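Local coordinates for galactose mutarotase related enzyme (Lactobacillus casei, PDB 3Q1N), which probably binds carbohydrate and acts as a sugar isomerase of the aldose 1-epimerase family, although its own substrate is not established, at residues 74-79 against 109-114; 207-212 against 255-260. One frame throughout, in Å; residues are numbered along the deposited sequence.

Contact 1 of 2, residues 74-79 against 109-114; sequences GFARDY and YTLAVT. With EDO (1,2-ethanediol), chain T; NO3 (nitrate ion), chain B.
The phenol oxygen of Tyr109, not its ring face, meets Phe75: OH sits at the edge of the phenyl ring, near its plane, 3.4 Å from CE1. The two side chains arrive from opposite directions and overlap only at their ends, with Tyr109 CE2 likewise at the Phe75 edge, 3.9 Å from CE1. Seen from the tyrosine the approach is oblique, so this is no ring stack. Both rings leave their backbones with CG between N and the carbonyl carbon (chi1 57° for Phe75, 71° for Tyr109), which turns the two rings toward each other. The phenol is not left to the apolar contact alone. It is hydrogen-bonded to Gln95 OE1, while NE2 of the same amide bonds the carbonyl of Ala76, making Gln95 a polar bridge between segments that share no hydrogen bond of their own. Beside it, Ala76 CB meets Leu111 CD2 at 3.8 Å. The short 3-10 turn carrying Ala76 is closed by Asp78 N to Phe75 O at 2.9 Å. The Arg77 side chain makes no contact with 109-114 and instead runs extended from CG to NE toward a nitrate, probably from the crystallisation liquor, whose O1 accepts a weak hydrogen bond from NH1, 2.7 Å long and bent to 148°. Arg77 NE also makes a long salt bridge to Asp78 OD1 (3.9 Å). A leucine in its place would probably leave the nitrate without this donor and Asp78 without its partner in the long salt bridge. As an example of a loop fastened to a sheet, the segment 74-79 is also backbone-bonded to Phe50, and Phe75 rests on Thr101 and Lys104 of helix 99-104. Strand 109-118 lies in the antiparallel nine-stranded sheet, between 90-96 and 121-130, where Leu111 packs on Val128.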
loop_
_atom_site.group_PDB
_atom_site.type_symbol
_atom_site.label_atom_id
_atom_site.label_comp_id
_atom_site.label_asym_id
_atom_site.label_seq_id
_atom_site.Cartn_x
_atom_site.Cartn_y
_atom_site.Cartn_z
ATOM N N GLY A 74 1.343 9.023 6.646
ATOM C CA GLY A 74 2.076 10.041 5.902
ATOM C C GLY A 74 1.161 11.211 5.537
ATOM O O GLY A 74 0.203 11.516 6.263
ATOM N N PHE A 75 1.509 11.914 4.472
ATOM C CA PHE A 75 0.747 13.073 4.049
ATOM C C PHE A 75 0.517 13.257 2.544
ATOM O O PHE A 75 -0.258 14.130 2.153
ATOM C CB PHE A 75 1.357 14.360 4.628
ATOM C CG PHE A 75 2.776 14.579 4.269
ATOM C CD1 PHE A 75 3.136 14.835 2.975
ATOM C CD2 PHE A 75 3.786 14.562 5.251
ATOM C CE1 PHE A 75 4.444 15.022 2.639
ATOM C CE2 PHE A 75 5.110 14.786 4.908
ATOM C CZ PHE A 75 5.437 15.010 3.584
ATOM N N ALA A 76 1.104 12.413 1.707
ATOM C CA ALA A 76 0.897 12.527 0.241
ATOM C C ALA A 76 -0.608 12.372 -0.087
ATOM O O ALA A 76 -1.117 12.971 -1.019
ATOM C CB ALA A 76 1.738 11.496 -0.523
ATOM N N ARG A 77 -1.289 11.515 0.661
ATOM C CA ARG A 77 -2.681 11.204 0.448
ATOM C C ARG A 77 -3.537 12.428 0.729
ATOM O O ARG A 77 -4.711 12.474 0.345
ATOM C CB ARG A 77 -3.105 10.007 1.352
ATOM C CG ARG A 77 -3.076 10.298 2.858
ATOM C CD ARG A 77 -3.689 9.147 3.697
ATOM N NE ARG A 77 -4.240 9.681 4.927
ATOM C CZ ARG A 77 -5.109 9.082 5.745
ATOM N NH1 ARG A 77 -5.549 7.856 5.526
ATOM N NH2 ARG A 77 -5.529 9.734 6.822
ATOM N N ASP A 78 -2.981 13.421 1.438
ATOM C CA ASP A 78 -3.774 14.603 1.847
ATOM C C ASP A 78 -3.793 15.793 0.893
ATOM O O ASP A 78 -4.549 16.741 1.125
ATOM C CB ASP A 78 -3.248 15.109 3.195
ATOM C CG ASP A 78 -3.474 14.109 4.298
ATOM O OD1 ASP A 78 -4.603 13.557 4.358
ATOM O OD2 ASP A 78 -2.535 13.892 5.097
ATOM N N TYR A 79 -2.937 15.751 -0.133
ATOM C CA TYR A 79 -2.800 16.857 -1.075
ATOM C C TYR A 79 -2.948 16.401 -2.534
ATOM O O TYR A 79 -2.841 15.215 -2.863
ATOM C CB TYR A 79 -1.459 17.594 -0.876
ATOM C CG TYR A 79 -1.282 18.085 0.538
ATOM C CD1 TYR A 79 -1.975 19.184 0.991
ATOM C CD2 TYR A 79 -0.484 17.381 1.456
ATOM C CE1 TYR A 79 -1.862 19.607 2.288
ATOM C CE2 TYR A 79 -0.381 17.778 2.772
ATOM C CZ TYR A 79 -1.042 18.882 3.190
ATOM O OH TYR A 79 -0.914 19.282 4.521
ATOM N N TYR A 109 10.706 17.650 -2.370
ATOM C CA TYR A 109 10.581 16.349 -3.006
ATOM C C TYR A 109 9.710 16.390 -4.218
ATOM O O TYR A 109 8.866 17.300 -4.372
ATOM C CB TYR A 109 10.050 15.285 -2.005
ATOM C CG TYR A 109 8.574 15.457 -1.612
ATOM C CD1 TYR A 109 7.538 14.962 -2.440
ATOM C CD2 TYR A 109 8.208 16.160 -0.452
ATOM C CE1 TYR A 109 6.228 15.130 -2.078
ATOM C CE2 TYR A 109 6.892 16.348 -0.104
ATOM C CZ TYR A 109 5.897 15.833 -0.904
ATOM O OH TYR A 109 4.550 16.019 -0.569
ATOM N N THR A 110 9.862 15.355 -5.035
ATOM C CA THR A 110 8.880 15.063 -6.076
ATOM C C THR A 110 8.425 13.623 -5.894
ATOM O O THR A 110 9.236 12.741 -5.681
ATOM C CB THR A 110 9.418 15.239 -7.482
ATOM O OG1 THR A 110 9.910 16.568 -7.666
ATOM C CG2 THR A 110 8.308 14.984 -8.532
ATOM N N LEU A 111 7.101 13.410 -5.920
ATOM C CA LEU A 111 6.544 12.090 -5.925
ATOM C C LEU A 111 5.715 11.974 -7.172
ATOM O O LEU A 111 4.710 12.659 -7.316
ATOM C CB LEU A 111 5.694 11.843 -4.659
ATOM C CG LEU A 111 4.919 10.546 -4.594
ATOM C CD1 LEU A 111 5.884 9.337 -4.722
ATOM C CD2 LEU A 111 4.093 10.499 -3.271
ATOM N N ALA A 112 6.140 11.098 -8.080
ATOM C CA ALA A 112 5.472 10.955 -9.356
ATOM C C ALA A 112 4.950 9.539 -9.467
ATOM O O ALA A 112 5.618 8.582 -9.083
ATOM C CB ALA A 112 6.375 11.325 -10.545
ATOM N N VAL A 113 3.716 9.424 -9.959
ATOM C CA VAL A 113 3.052 8.139 -10.110
ATOM C C VAL A 113 2.426 8.063 -11.510
ATOM O O VAL A 113 1.643 8.947 -11.869
ATOM C CB VAL A 113 1.946 8.005 -9.012
ATOM C CG1 VAL A 113 1.355 6.600 -8.967
ATOM C CG2 VAL A 113 2.492 8.451 -7.635
ATOM N N THR A 114 2.733 7.019 -12.283
ATOM C CA THR A 114 2.172 6.834 -13.598
ATOM C C THR A 114 1.335 5.568 -13.584
ATOM O O THR A 114 1.819 4.531 -13.120
ATOM C CB THR A 114 3.269 6.777 -14.694
ATOM O OG1 THR A 114 3.900 8.062 -14.769
ATOM C CG2 THR A 114 2.653 6.415 -16.083
HETATM C C1 EDO T . 5.715 8.641 -12.685
HETATM O O1 EDO T . 6.266 9.013 -13.911
HETATM C C2 EDO T . 6.751 7.875 -11.865
HETATM O O2 EDO T . 7.354 6.782 -12.491
HETATM N N NO3 B . -4.862 4.938 4.688
HETATM O O1 NO3 B . -4.220 5.983 4.048
HETATM O O2 NO3 B . -4.374 3.661 4.662
HETATM O O3 NO3 B . -6.008 5.167 5.382
#

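Contact 2 of 2, residues 207-212 against 255-260; sequences LVILAN and EPFDGL. With EDO (1,2-ethanediol), chain J; EDO (1,2-ethanediol), chain N.
Ile209 meets Phe257 and Leu260 in a buried, wholly apolar contact inside the beta-supersandwich expected of the galactose mutarotase-like fold, reaching across a sheet strand that lies between the two segments. Strand 238-242 pairs antiparallel with both 208-210 and 251-258, so the two flanking strands touch through side chains and share no hydrogen bonds. Thr240 of that middle strand is touched by Ile209 and by Phe257, and Leu260 packs on Tyr238, two residues away on it, consistent with one shared face of the sheet. One methyl does the work: Ile209 CG2, anti to the backbone N while CG1 takes the place beside it (chi1 -48°), lies 3.7 Å from Leu260 CD2. The isoleucine and leucine chains cross obliquely, and the same methyl approaches the Phe257 ring at a slant, 4.4 Å from CD2. Phe173 of strand 171-175 packs against Ile209 and Leu260 and extends the apolar cluster.

Glu255, on the same strand as Phe257, carries the nearby polar group, its chain extended beyond CG. It holds an ethanediol, probably from the crystallisation liquor and probably also bonded by His143. A glutamate and a histidine line the sugar site of related mutarotases, so a similar pocket is likely here. The diol oxygen O1 lies near the plane of the Phe257 ring at its edge, 3.9 Å from CZ, and donates a hydrogen bond of 2.7 Å to Glu255 OE1.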
loop_
_atom_site.group_PDB
_atom_site.type_symbol
_atom_site.label_atom_id
_atom_site.label_comp_id
_atom_site.label_asym_id
_atom_site.label_seq_id
_atom_site.Cartn_x
_atom_site.Cartn_y
_atom_site.Cartn_z
ATOM N N LEU A 207 -3.040 -5.707 11.244
ATOM C CA LEU A 207 -2.329 -5.872 9.989
ATOM C C LEU A 207 -1.256 -7.006 10.044
ATOM O O LEU A 207 -0.566 -7.184 11.060
ATOM C CB LEU A 207 -1.687 -4.542 9.599
ATOM C CG LEU A 207 -0.465 -4.015 10.359
ATOM C CD1 LEU A 207 0.040 -2.769 9.651
ATOM C CD2 LEU A 207 -0.742 -3.728 11.863
ATOM N N VAL A 208 -1.186 -7.801 8.967
ATOM C CA VAL A 208 -0.216 -8.877 8.797
ATOM C C VAL A 208 0.823 -8.452 7.752
ATOM O O VAL A 208 0.554 -8.402 6.554
ATOM C CB VAL A 208 -0.921 -10.192 8.345
ATOM C CG1 VAL A 208 0.117 -11.341 8.112
ATOM C CG2 VAL A 208 -1.970 -10.631 9.414
ATOM N N ILE A 209 1.998 -8.079 8.224
ATOM C CA ILE A 209 3.067 -7.583 7.348
ATOM C C ILE A 209 4.038 -8.708 7.002
ATOM O O ILE A 209 4.851 -9.086 7.831
ATOM C CB ILE A 209 3.866 -6.428 7.999
ATOM C CG1 ILE A 209 2.941 -5.373 8.578
ATOM C CG2 ILE A 209 4.824 -5.829 6.953
ATOM C CD1 ILE A 209 3.681 -4.314 9.456
ATOM N N LEU A 210 3.950 -9.250 5.798
ATOM C CA LEU A 210 4.846 -10.335 5.381
ATOM C C LEU A 210 6.266 -9.828 5.207
ATOM O O LEU A 210 6.521 -8.818 4.515
ATOM C CB LEU A 210 4.385 -10.967 4.049
ATOM C CG LEU A 210 2.960 -11.511 4.035
ATOM C CD1 LEU A 210 2.682 -12.122 2.649
ATOM C CD2 LEU A 210 2.734 -12.559 5.099
ATOM N N ALA A 211 7.188 -10.540 5.838
ATOM C CA ALA A 211 8.589 -10.171 5.898
ATOM C C ALA A 211 9.424 -10.757 4.769
ATOM O O ALA A 211 10.594 -10.369 4.619
ATOM C CB ALA A 211 9.168 -10.592 7.235
ATOM N N ASN A 212 8.850 -11.669 3.974
ATOM C CA ASN A 212 9.617 -12.411 2.970
ATOM C C ASN A 212 9.810 -11.589 1.698
ATOM O O ASN A 212 8.964 -11.583 0.804
ATOM C CB ASN A 212 8.962 -13.782 2.673
ATOM C CG ASN A 212 8.680 -14.583 3.915
ATOM O OD1 ASN A 212 7.775 -14.260 4.656
ATOM N ND2 ASN A 212 9.395 -15.699 4.105
ATOM N N GLU A 255 -1.307 -4.837 0.479
ATOM C CA GLU A 255 -0.681 -3.537 0.452
ATOM C C GLU A 255 0.825 -3.607 0.262
ATOM O O GLU A 255 1.556 -4.016 1.176
ATOM C CB GLU A 255 -1.002 -2.805 1.758
ATOM C CG GLU A 255 -2.491 -2.846 2.210
ATOM C CD GLU A 255 -2.681 -2.345 3.623
ATOM O OE1 GLU A 255 -1.675 -1.969 4.272
ATOM O OE2 GLU A 255 -3.833 -2.333 4.120
ATOM N N PRO A 256 1.308 -3.242 -0.933
ATOM C CA PRO A 256 2.751 -3.246 -1.126
ATOM C C PRO A 256 3.424 -2.157 -0.274
ATOM O O PRO A 256 3.023 -0.995 -0.367
ATOM C CB PRO A 256 2.904 -2.982 -2.633
ATOM C CG PRO A 256 1.608 -3.437 -3.262
ATOM C CD PRO A 256 0.583 -3.048 -2.216
ATOM N N PHE A 257 4.446 -2.546 0.492
ATOM C CA PHE A 257 5.172 -1.640 1.418
ATOM C C PHE A 257 6.659 -1.571 1.059
ATOM O O PHE A 257 7.375 -2.607 1.081
ATOM C CB PHE A 257 5.117 -2.128 2.882
ATOM C CG PHE A 257 3.844 -1.787 3.681
ATOM C CD1 PHE A 257 2.687 -1.285 3.114
ATOM C CD2 PHE A 257 3.842 -2.041 5.033
ATOM C CE1 PHE A 257 1.561 -1.023 3.901
ATOM C CE2 PHE A 257 2.731 -1.775 5.799
ATOM C CZ PHE A 257 1.603 -1.279 5.257
ATOM N N ASP A 258 7.134 -0.360 0.765
ATOM C CA ASP A 258 8.584 -0.052 0.783
ATOM C C ASP A 258 8.894 0.772 2.042
ATOM O O ASP A 258 9.240 1.928 1.967
ATOM C CB ASP A 258 8.993 0.684 -0.497
ATOM C CG ASP A 258 10.501 0.871 -0.615
ATOM O OD1 ASP A 258 11.270 0.099 0.018
ATOM O OD2 ASP A 258 10.910 1.798 -1.372
ATOM N N GLY A 259 8.739 0.115 3.196
ATOM C CA GLY A 259 8.866 0.730 4.498
ATOM C C GLY A 259 7.976 -0.030 5.458
ATOM O O GLY A 259 7.376 -1.046 5.106
ATOM N N LEU A 260 8.003 0.402 6.713
ATOM C CA LEU A 260 7.296 -0.292 7.798
ATOM C C LEU A 260 6.795 0.702 8.815
ATOM O O LEU A 260 7.422 1.751 9.043
ATOM C CB LEU A 260 8.256 -1.234 8.508
ATOM C CG LEU A 260 8.797 -2.469 7.759
ATOM C CD1 LEU A 260 9.908 -3.127 8.507
ATOM C CD2 LEU A 260 7.631 -3.401 7.481
HETATM C C1 EDO J . -3.085 -1.564 7.287
HETATM O O1 EDO J . -1.941 -0.873 6.748
HETATM C C2 EDO J . -3.918 -0.701 8.207
HETATM O O2 EDO J . -4.419 0.474 7.529
HETATM C C1 EDO N . 14.175 -1.787 -0.648
HETATM O O1 EDO N . 13.918 -0.896 0.458
HETATM C C2 EDO N . 14.965 -1.053 -1.714
HETATM O O2 EDO N . 14.068 -0.317 -2.536
#

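Overall arrangement
Contact 1 closes before contact 2 opens along the chain. Their centres are about 19 Å apart, and the nearest atoms of their own residues, about 10 Å apart, do not touch. Contact 1 fastens a loop to the nine-stranded sheet; contact 2 belongs to the six-stranded one. The sheets meet where Pro256 and Asp258 pack on strand 284-293, which follows 121-130 in the order that includes 109-118. The loop 74-79 and strand 251-258 also approach one region from two sides: oxygen O2 of the nitrate weakly bonded by Arg77 is 4.3 Å from O2 of the ethanediol bound by Glu255. Both molecules probably come from the crystallisation liquor, yet may mark a shared sugar-binding pocket.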